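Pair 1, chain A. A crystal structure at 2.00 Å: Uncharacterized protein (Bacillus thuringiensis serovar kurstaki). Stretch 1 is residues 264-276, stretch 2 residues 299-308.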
# COMPACT_ATOMS: atom_id res chain seq x y z
N THR A 264 11.89 -5.68 -10.66
CA THR A 264 13.19 -5.23 -10.14
C THR A 264 14.05 -6.36 -9.56
O THR A 264 15.27 -6.21 -9.41
CB THR A 264 13.03 -4.17 -9.04
OG1 THR A 264 12.17 -4.69 -8.01
CG2 THR A 264 12.45 -2.86 -9.62
N ASN A 265 13.40 -7.48 -9.23
CA ASN A 265 14.05 -8.59 -8.53
C ASN A 265 15.38 -9.00 -9.15
O ASN A 265 16.41 -8.99 -8.48
CB ASN A 265 13.11 -9.82 -8.48
CG ASN A 265 12.06 -9.71 -7.39
OD1 ASN A 265 12.15 -8.86 -6.50
ND2 ASN A 265 11.06 -10.59 -7.45
N LYS A 266 15.37 -9.36 -10.42
CA LYS A 266 16.60 -9.84 -11.04
C LYS A 266 17.70 -8.77 -11.09
O LYS A 266 18.88 -9.12 -11.05
CB LYS A 266 16.31 -10.37 -12.44
CG LYS A 266 15.04 -11.20 -12.49
CD LYS A 266 15.17 -12.40 -13.40
CE LYS A 266 14.00 -13.35 -13.20
NZ LYS A 266 14.05 -14.49 -14.15
N TYR A 267 17.33 -7.49 -11.16
CA TYR A 267 18.32 -6.41 -11.24
C TYR A 267 18.97 -6.19 -9.89
O TYR A 267 20.18 -5.97 -9.79
CB TYR A 267 17.67 -5.10 -11.74
CG TYR A 267 17.11 -5.24 -13.14
CD1 TYR A 267 17.86 -4.87 -14.26
CD2 TYR A 267 15.83 -5.79 -13.35
CE1 TYR A 267 17.34 -5.03 -15.55
CE2 TYR A 267 15.32 -5.96 -14.62
CZ TYR A 267 16.07 -5.57 -15.72
OH TYR A 267 15.55 -5.74 -16.98
N ILE A 268 18.15 -6.26 -8.85
CA ILE A 268 18.63 -6.14 -7.48
C ILE A 268 19.53 -7.34 -7.11
O ILE A 268 20.58 -7.16 -6.49
CB ILE A 268 17.43 -6.01 -6.51
CG1 ILE A 268 16.80 -4.62 -6.69
CG2 ILE A 268 17.87 -6.30 -5.05
CD1 ILE A 268 15.37 -4.45 -6.15
N ASP A 269 19.14 -8.54 -7.55
CA ASP A 269 19.94 -9.72 -7.24
C ASP A 269 21.33 -9.57 -7.81
O ASP A 269 22.33 -9.89 -7.14
CB ASP A 269 19.30 -11.00 -7.77
CG ASP A 269 17.99 -11.31 -7.06
OD1 ASP A 269 17.78 -10.76 -5.97
OD2 ASP A 269 17.19 -12.10 -7.60
N GLU A 270 21.41 -9.06 -9.04
CA GLU A 270 22.69 -8.88 -9.70
C GLU A 270 23.53 -7.84 -8.98
O GLU A 270 24.75 -8.03 -8.80
CB GLU A 270 22.50 -8.48 -11.16
CG GLU A 270 23.78 -8.38 -11.95
CD GLU A 270 23.53 -8.22 -13.44
OE1 GLU A 270 22.40 -7.84 -13.82
OE2 GLU A 270 24.47 -8.48 -14.22
N ILE A 271 22.89 -6.75 -8.56
CA ILE A 271 23.56 -5.73 -7.76
C ILE A 271 24.11 -6.33 -6.45
O ILE A 271 25.26 -6.10 -6.09
CB ILE A 271 22.62 -4.55 -7.43
CG1 ILE A 271 22.44 -3.66 -8.66
CG2 ILE A 271 23.17 -3.70 -6.27
CD1 ILE A 271 21.22 -2.78 -8.59
N LEU A 272 23.28 -7.09 -5.75
CA LEU A 272 23.72 -7.68 -4.47
C LEU A 272 24.94 -8.57 -4.69
O LEU A 272 25.88 -8.54 -3.88
CB LEU A 272 22.57 -8.46 -3.82
CG LEU A 272 21.51 -7.46 -3.37
CD1 LEU A 272 20.26 -8.15 -2.90
CD2 LEU A 272 22.05 -6.56 -2.28
N LYS A 273 24.93 -9.34 -5.77
CA LYS A 273 26.07 -10.19 -6.09
C LYS A 273 27.35 -9.40 -6.32
O LYS A 273 28.42 -9.75 -5.78
CB LYS A 273 25.79 -11.06 -7.32
CG LYS A 273 27.08 -11.61 -7.94
CD LYS A 273 26.81 -12.69 -8.98
CE LYS A 273 27.02 -12.18 -10.39
NZ LYS A 273 26.01 -11.16 -10.76
N ASN A 274 27.25 -8.36 -7.15
CA ASN A 274 28.37 -7.47 -7.43
C ASN A 274 28.86 -6.71 -6.21
O ASN A 274 30.06 -6.44 -6.08
CB ASN A 274 28.01 -6.44 -8.52
CG ASN A 274 27.81 -7.08 -9.88
OD1 ASN A 274 28.43 -8.10 -10.17
ND2 ASN A 274 26.95 -6.50 -10.70
N ILE A 275 27.94 -6.35 -5.31
CA ILE A 275 28.34 -5.68 -4.07
C ILE A 275 29.23 -6.60 -3.21
O ILE A 275 30.26 -6.17 -2.68
CB ILE A 275 27.10 -5.22 -3.24
CG1 ILE A 275 26.51 -3.96 -3.89
CG2 ILE A 275 27.49 -4.93 -1.77
CD1 ILE A 275 25.31 -3.40 -3.20
N LYS A 276 28.83 -7.86 -3.08
CA LYS A 276 29.65 -8.80 -2.36
C LYS A 276 31.00 -8.98 -3.04
O LYS A 276 32.05 -8.99 -2.39
CB LYS A 276 28.96 -10.15 -2.24
CG LYS A 276 29.92 -11.17 -1.65
CD LYS A 276 29.26 -12.34 -0.98
CE LYS A 276 30.33 -13.30 -0.47
NZ LYS A 276 29.73 -14.44 0.25
N THR A 299 17.88 -9.33 2.53
CA THR A 299 16.84 -9.54 1.53
C THR A 299 16.90 -8.38 0.55
O THR A 299 17.63 -7.41 0.80
CB THR A 299 15.43 -9.59 2.14
OG1 THR A 299 15.14 -8.31 2.72
CG2 THR A 299 15.31 -10.68 3.21
N ARG A 300 16.13 -8.46 -0.53
CA ARG A 300 16.03 -7.35 -1.47
C ARG A 300 15.40 -6.14 -0.78
O ARG A 300 15.73 -4.99 -1.10
CB ARG A 300 15.19 -7.72 -2.69
CG ARG A 300 15.64 -8.99 -3.39
CD ARG A 300 14.72 -9.30 -4.57
NE ARG A 300 15.13 -10.50 -5.28
CZ ARG A 300 14.37 -11.59 -5.41
NH1 ARG A 300 13.15 -11.62 -4.88
NH2 ARG A 300 14.82 -12.64 -6.07
N GLU A 301 14.51 -6.42 0.16
CA GLU A 301 13.76 -5.36 0.83
C GLU A 301 14.67 -4.60 1.78
O GLU A 301 14.60 -3.38 1.90
CB GLU A 301 12.56 -5.96 1.58
CG GLU A 301 11.46 -6.57 0.69
CD GLU A 301 11.91 -7.81 -0.09
OE1 GLU A 301 12.69 -8.63 0.44
OE2 GLU A 301 11.46 -7.96 -1.24
N ASP A 302 15.54 -5.33 2.46
CA ASP A 302 16.60 -4.77 3.28
C ASP A 302 17.51 -3.79 2.49
O ASP A 302 17.81 -2.66 2.90
CB ASP A 302 17.41 -5.92 3.87
CG ASP A 302 18.28 -5.50 5.01
OD1 ASP A 302 17.83 -4.66 5.81
OD2 ASP A 302 19.43 -6.02 5.10
N PHE A 303 17.96 -4.26 1.33
CA PHE A 303 18.75 -3.43 0.43
C PHE A 303 17.96 -2.18 -0.05
O PHE A 303 18.49 -1.07 -0.06
CB PHE A 303 19.23 -4.30 -0.74
CG PHE A 303 19.66 -3.53 -1.95
CD1 PHE A 303 20.97 -3.11 -2.09
CD2 PHE A 303 18.76 -3.26 -2.97
CE1 PHE A 303 21.38 -2.41 -3.23
CE2 PHE A 303 19.16 -2.56 -4.12
CZ PHE A 303 20.47 -2.13 -4.24
N ILE A 304 16.68 -2.35 -0.42
CA ILE A 304 15.87 -1.20 -0.80
C ILE A 304 15.73 -0.20 0.36
O ILE A 304 16.00 0.99 0.20
CB ILE A 304 14.46 -1.62 -1.31
CG1 ILE A 304 14.56 -2.38 -2.63
CG2 ILE A 304 13.57 -0.39 -1.51
CD1 ILE A 304 14.91 -1.51 -3.80
N GLN A 305 15.32 -0.69 1.53
CA GLN A 305 15.01 0.21 2.64
C GLN A 305 16.25 0.91 3.21
O GLN A 305 16.21 2.10 3.49
CB GLN A 305 14.29 -0.53 3.78
CG GLN A 305 12.92 -1.09 3.39
CD GLN A 305 12.01 -0.06 2.72
OE1 GLN A 305 11.51 -0.28 1.61
NE2 GLN A 305 11.78 1.06 3.39
N ARG A 306 17.35 0.17 3.38
CA ARG A 306 18.54 0.73 4.03
C ARG A 306 19.47 1.51 3.09
O ARG A 306 19.96 2.58 3.44
CB ARG A 306 19.35 -0.37 4.73
CG ARG A 306 18.88 -0.70 6.13
CD ARG A 306 19.33 -2.09 6.53
NE ARG A 306 20.78 -2.15 6.65
CZ ARG A 306 21.52 -3.16 6.21
NH1 ARG A 306 20.95 -4.20 5.61
NH2 ARG A 306 22.83 -3.13 6.36
N LEU A 307 19.74 0.95 1.92
CA LEU A 307 20.69 1.56 1.00
C LEU A 307 20.04 2.51 -0.01
O LEU A 307 20.46 3.66 -0.14
CB LEU A 307 21.48 0.48 0.23
CG LEU A 307 22.60 1.02 -0.67
CD1 LEU A 307 23.65 1.78 0.14
CD2 LEU A 307 23.28 -0.11 -1.46
N VAL A 308 19.02 2.03 -0.73
CA VAL A 308 18.50 2.77 -1.89
C VAL A 308 17.60 3.95 -1.54
O VAL A 308 17.81 5.05 -2.05
CB VAL A 308 17.73 1.83 -2.83
CG1 VAL A 308 16.89 2.64 -3.86
CG2 VAL A 308 18.69 0.86 -3.52

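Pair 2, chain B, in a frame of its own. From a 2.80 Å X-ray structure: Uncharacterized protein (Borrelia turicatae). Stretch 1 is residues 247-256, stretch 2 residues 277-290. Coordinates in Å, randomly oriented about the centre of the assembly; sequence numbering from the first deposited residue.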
# COMPACT_ATOMS: atom_id res chain seq x y z
N ALA B 247 -13.96 15.23 6.77
CA ALA B 247 -15.01 14.67 7.66
C ALA B 247 -14.76 13.21 7.97
O ALA B 247 -14.62 12.83 9.14
CB ALA B 247 -16.40 14.87 7.08
N THR B 248 -14.63 12.40 6.92
CA THR B 248 -14.48 10.96 7.12
C THR B 248 -13.24 10.64 7.94
O THR B 248 -13.29 9.87 8.90
CB THR B 248 -14.46 10.16 5.82
OG1 THR B 248 -15.57 10.54 5.02
CG2 THR B 248 -14.58 8.71 6.12
N ILE B 249 -12.12 11.27 7.56
CA ILE B 249 -10.90 11.01 8.30
C ILE B 249 -11.04 11.39 9.77
O ILE B 249 -10.57 10.65 10.64
CB ILE B 249 -9.68 11.67 7.67
CG1 ILE B 249 -9.18 10.85 6.50
CG2 ILE B 249 -8.53 11.68 8.67
CD1 ILE B 249 -8.50 9.56 6.92
N ASN B 250 -11.74 12.48 10.04
CA ASN B 250 -11.88 12.91 11.43
C ASN B 250 -12.60 11.83 12.20
O ASN B 250 -12.11 11.34 13.24
CB ASN B 250 -12.53 14.31 11.58
CG ASN B 250 -11.57 15.47 11.20
OD1 ASN B 250 -10.32 15.34 11.17
ND2 ASN B 250 -12.16 16.62 10.91
N GLU B 251 -13.69 11.38 11.60
CA GLU B 251 -14.48 10.33 12.18
C GLU B 251 -13.65 9.06 12.43
O GLU B 251 -13.70 8.49 13.53
CB GLU B 251 -15.64 10.06 11.28
CG GLU B 251 -16.67 9.14 11.87
CD GLU B 251 -17.77 8.88 10.87
OE1 GLU B 251 -18.32 7.76 10.86
OE2 GLU B 251 -18.09 9.81 10.09
N ILE B 252 -12.87 8.66 11.43
CA ILE B 252 -12.02 7.48 11.57
C ILE B 252 -11.02 7.68 12.71
O ILE B 252 -10.80 6.77 13.53
CB ILE B 252 -11.33 7.14 10.23
CG1 ILE B 252 -12.36 6.65 9.21
CG2 ILE B 252 -10.23 6.09 10.44
CD1 ILE B 252 -11.77 6.14 7.91
N GLY B 253 -10.43 8.88 12.76
CA GLY B 253 -9.54 9.25 13.86
C GLY B 253 -10.19 9.01 15.22
O GLY B 253 -9.64 8.26 16.04
N LYS B 254 -11.38 9.60 15.45
CA LYS B 254 -12.11 9.38 16.72
C LYS B 254 -12.25 7.89 17.06
O LYS B 254 -12.07 7.50 18.20
CB LYS B 254 -13.49 10.06 16.78
CG LYS B 254 -13.54 11.48 16.25
CD LYS B 254 -14.60 12.27 16.98
CE LYS B 254 -14.38 13.76 16.78
NZ LYS B 254 -13.13 14.24 17.46
N ILE B 255 -12.53 7.05 16.08
CA ILE B 255 -12.50 5.60 16.33
C ILE B 255 -11.13 5.13 16.83
O ILE B 255 -11.05 4.27 17.70
CB ILE B 255 -12.96 4.80 15.10
CG1 ILE B 255 -14.43 5.13 14.78
CG2 ILE B 255 -12.79 3.30 15.31
CD1 ILE B 255 -14.88 4.72 13.38
N VAL B 256 -10.06 5.72 16.30
CA VAL B 256 -8.71 5.20 16.55
C VAL B 256 -7.97 5.82 17.76
O VAL B 256 -7.34 5.11 18.54
CB VAL B 256 -7.84 5.35 15.28
CG1 VAL B 256 -6.45 4.83 15.51
CG2 VAL B 256 -8.49 4.61 14.14
N TYR B 277 -3.56 5.08 -0.77
CA TYR B 277 -4.19 4.18 0.22
C TYR B 277 -5.14 4.87 1.17
O TYR B 277 -6.08 4.25 1.63
CB TYR B 277 -3.20 3.35 1.01
CG TYR B 277 -2.46 2.45 0.10
CD1 TYR B 277 -1.32 2.88 -0.57
CD2 TYR B 277 -2.94 1.18 -0.15
CE1 TYR B 277 -0.67 2.06 -1.47
CE2 TYR B 277 -2.31 0.36 -1.04
CZ TYR B 277 -1.18 0.80 -1.71
OH TYR B 277 -0.53 -0.02 -2.60
N VAL B 278 -4.91 6.15 1.44
CA VAL B 278 -5.75 6.83 2.36
C VAL B 278 -7.14 6.95 1.77
O VAL B 278 -8.11 6.62 2.43
CB VAL B 278 -5.22 8.20 2.77
CG1 VAL B 278 -6.31 9.00 3.48
CG2 VAL B 278 -4.05 8.04 3.70
N VAL B 279 -7.25 7.41 0.53
CA VAL B 279 -8.59 7.61 -0.03
C VAL B 279 -9.35 6.30 -0.19
O VAL B 279 -10.54 6.24 0.04
CB VAL B 279 -8.62 8.42 -1.33
CG1 VAL B 279 -8.03 9.79 -1.08
CG2 VAL B 279 -7.88 7.74 -2.45
N ARG B 280 -8.65 5.23 -0.54
CA ARG B 280 -9.35 3.98 -0.65
C ARG B 280 -9.92 3.49 0.69
O ARG B 280 -11.03 3.01 0.75
CB ARG B 280 -8.46 2.94 -1.28
CG ARG B 280 -9.24 1.72 -1.63
CD ARG B 280 -8.41 0.78 -2.44
NE ARG B 280 -9.25 -0.36 -2.82
CZ ARG B 280 -9.33 -1.49 -2.11
NH1 ARG B 280 -10.12 -2.45 -2.54
NH2 ARG B 280 -8.62 -1.65 -0.99
N MSE B 281 -9.17 3.67 1.77
CA MSE B 281 -9.68 3.29 3.08
C MSE B 281 -10.88 4.12 3.40
O MSE B 281 -11.75 3.66 4.11
CB MSE B 281 -8.61 3.55 4.09
CG MSE B 281 -9.17 3.34 5.48
SE MSE B 281 -7.94 4.16 6.81
CE MSE B 281 -8.40 6.06 6.79
N ILE B 282 -10.96 5.33 2.87
CA ILE B 282 -12.09 6.22 3.12
C ILE B 282 -13.37 5.74 2.42
O ILE B 282 -14.44 5.70 3.05
CB ILE B 282 -11.79 7.69 2.70
CG1 ILE B 282 -10.62 8.25 3.50
CG2 ILE B 282 -13.01 8.59 2.86
CD1 ILE B 282 -10.33 9.71 3.24
N ASP B 283 -13.25 5.39 1.13
CA ASP B 283 -14.36 4.83 0.37
C ASP B 283 -14.86 3.58 1.09
O ASP B 283 -16.07 3.45 1.36
CB ASP B 283 -13.95 4.46 -1.06
CG ASP B 283 -13.39 5.64 -1.87
OD1 ASP B 283 -13.71 6.83 -1.58
OD2 ASP B 283 -12.63 5.33 -2.84
N ILE B 284 -13.94 2.67 1.46
CA ILE B 284 -14.38 1.42 2.05
C ILE B 284 -15.16 1.70 3.33
O ILE B 284 -16.24 1.18 3.51
CB ILE B 284 -13.19 0.52 2.33
CG1 ILE B 284 -12.71 -0.11 1.02
CG2 ILE B 284 -13.57 -0.54 3.34
CD1 ILE B 284 -11.21 -0.35 0.94
N TYR B 285 -14.59 2.55 4.19
CA TYR B 285 -15.20 2.89 5.44
C TYR B 285 -16.62 3.42 5.23
O TYR B 285 -17.54 3.08 5.96
CB TYR B 285 -14.39 3.94 6.17
CG TYR B 285 -15.06 4.43 7.43
CD1 TYR B 285 -15.05 3.65 8.59
CD2 TYR B 285 -15.75 5.64 7.45
CE1 TYR B 285 -15.69 4.08 9.74
CE2 TYR B 285 -16.40 6.07 8.58
CZ TYR B 285 -16.36 5.29 9.72
OH TYR B 285 -16.98 5.72 10.85
N ARG B 286 -16.77 4.27 4.23
CA ARG B 286 -18.05 4.88 3.97
C ARG B 286 -19.10 3.87 3.59
O ARG B 286 -20.26 4.02 3.98
CB ARG B 286 -17.95 5.90 2.86
CG ARG B 286 -17.21 7.14 3.25
CD ARG B 286 -17.23 8.09 2.10
NE ARG B 286 -16.55 9.31 2.46
CZ ARG B 286 -15.92 10.11 1.60
NH1 ARG B 286 -15.83 9.81 0.31
NH2 ARG B 286 -15.33 11.21 2.07
N GLY B 287 -18.69 2.85 2.82
CA GLY B 287 -19.59 1.78 2.43
C GLY B 287 -20.09 1.04 3.66
O GLY B 287 -21.29 0.78 3.79
N VAL B 288 -19.18 0.74 4.57
CA VAL B 288 -19.56 0.01 5.77
C VAL B 288 -20.49 0.85 6.62
O VAL B 288 -21.48 0.35 7.14
CB VAL B 288 -18.36 -0.38 6.60
CG1 VAL B 288 -18.84 -1.20 7.79
CG2 VAL B 288 -17.37 -1.16 5.75
N LYS B 289 -20.17 2.12 6.74
CA LYS B 289 -20.94 3.02 7.55
C LYS B 289 -22.33 3.11 6.95
O LYS B 289 -23.29 3.02 7.69
CB LYS B 289 -20.28 4.38 7.60
CG LYS B 289 -21.24 5.52 7.91
CD LYS B 289 -20.51 6.84 8.13
CE LYS B 289 -21.10 7.60 9.32
NZ LYS B 289 -21.83 8.85 8.97
N ILE B 290 -22.42 3.27 5.63
CA ILE B 290 -23.74 3.42 5.00
C ILE B 290 -24.57 2.16 5.13
O ILE B 290 -25.74 2.24 5.46
CB ILE B 290 -23.68 3.93 3.57
CG1 ILE B 290 -23.22 5.39 3.63
CG2 ILE B 290 -25.06 3.99 2.97
CD1 ILE B 290 -22.91 6.06 2.30

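Pair 1 and pair 2 pose the same problem: two helices crossing steeply, at 77° and 78°, with axes 10.7 and 10.2 Å apart at closest approach. Fourteen central residues superpose to 0.6 Å. At such a crossing the helices diverge quickly, so the contact is compact, burying 460 Å² in pair 1 and 488 Å² in pair 2. The CA atoms come nearest at matched positions, Ile A268 to Arg A300 at 6.7 Å and Thr B248 to Ile B282 at 6.6 Å.

The first rule is one aromatic knob. Phe A303 and Tyr B285 match, both have chi1 in t, and both point toward the other helix. Each sits in a hole of four side chains at equivalent positions: Ile A268, Ile A271, Leu A272 and Ile A275 in pair 1; Thr B248, Glu B251, Ile B252 and Ile B255 in pair 2. The hole of pair 1 is wholly aliphatic, and all four residues meet the ring obliquely; Leu A272 CD2 lies 3.6 Å from Phe A303 CD1, and Ile A271 CG2 lies 3.7 Å from Phe A303 CZ. In pair 2 the matching Ile B252 covers one ring face, its CG1 3.9 Å from the centroid of the Tyr B285 ring in a CH-pi contact.

The second lesson is that a knob with a polar tip can be met by a polar residue in one wall of an otherwise largely apolar hole. Tyr B285 carries a hydroxyl that Phe A303 lacks, and Glu B251, at the position of Ile A271, receives it: Tyr B285 OH donates to Glu B251 OE1 in a very short 2.4 Å hydrogen bond. The carboxylate approaches near the ring plane, leaving the face to Ile B252.

The third rule concerns which position supplies the arginine that reaches across. In pair 1 it is Arg A300, whose CB packs 3.8 Å from Ile A268 CG2 while its guanidinium forms a two-pronged salt bridge: NE to Asp A269 OD1 at 2.8 Å and NH2 to Asp A269 OD2 at 2.9 Å. Asn A265 lies over one face of that group. Pair 2 makes the same spot greasy, with Ile B249 and Ile B282 matching Asp A269 and Arg A300; Ile B249 CG1 lies 3.6 Å from Ile B282 CD1. In pair 2 the arginine that reaches across is Arg B286, which stands where pair 1 has Ile A304. Thr B248, at the position of Ile A268, serves two chemistries: its OG1 accepts from Arg B286 NE and NH2, both at 3.0 Å, while its CG2 packs 3.5 Å from Tyr B285 CD2. With the same backbone arrangement, both pairs place an aromatic knob at the matched position, while the polar contacts around it sit at different positions.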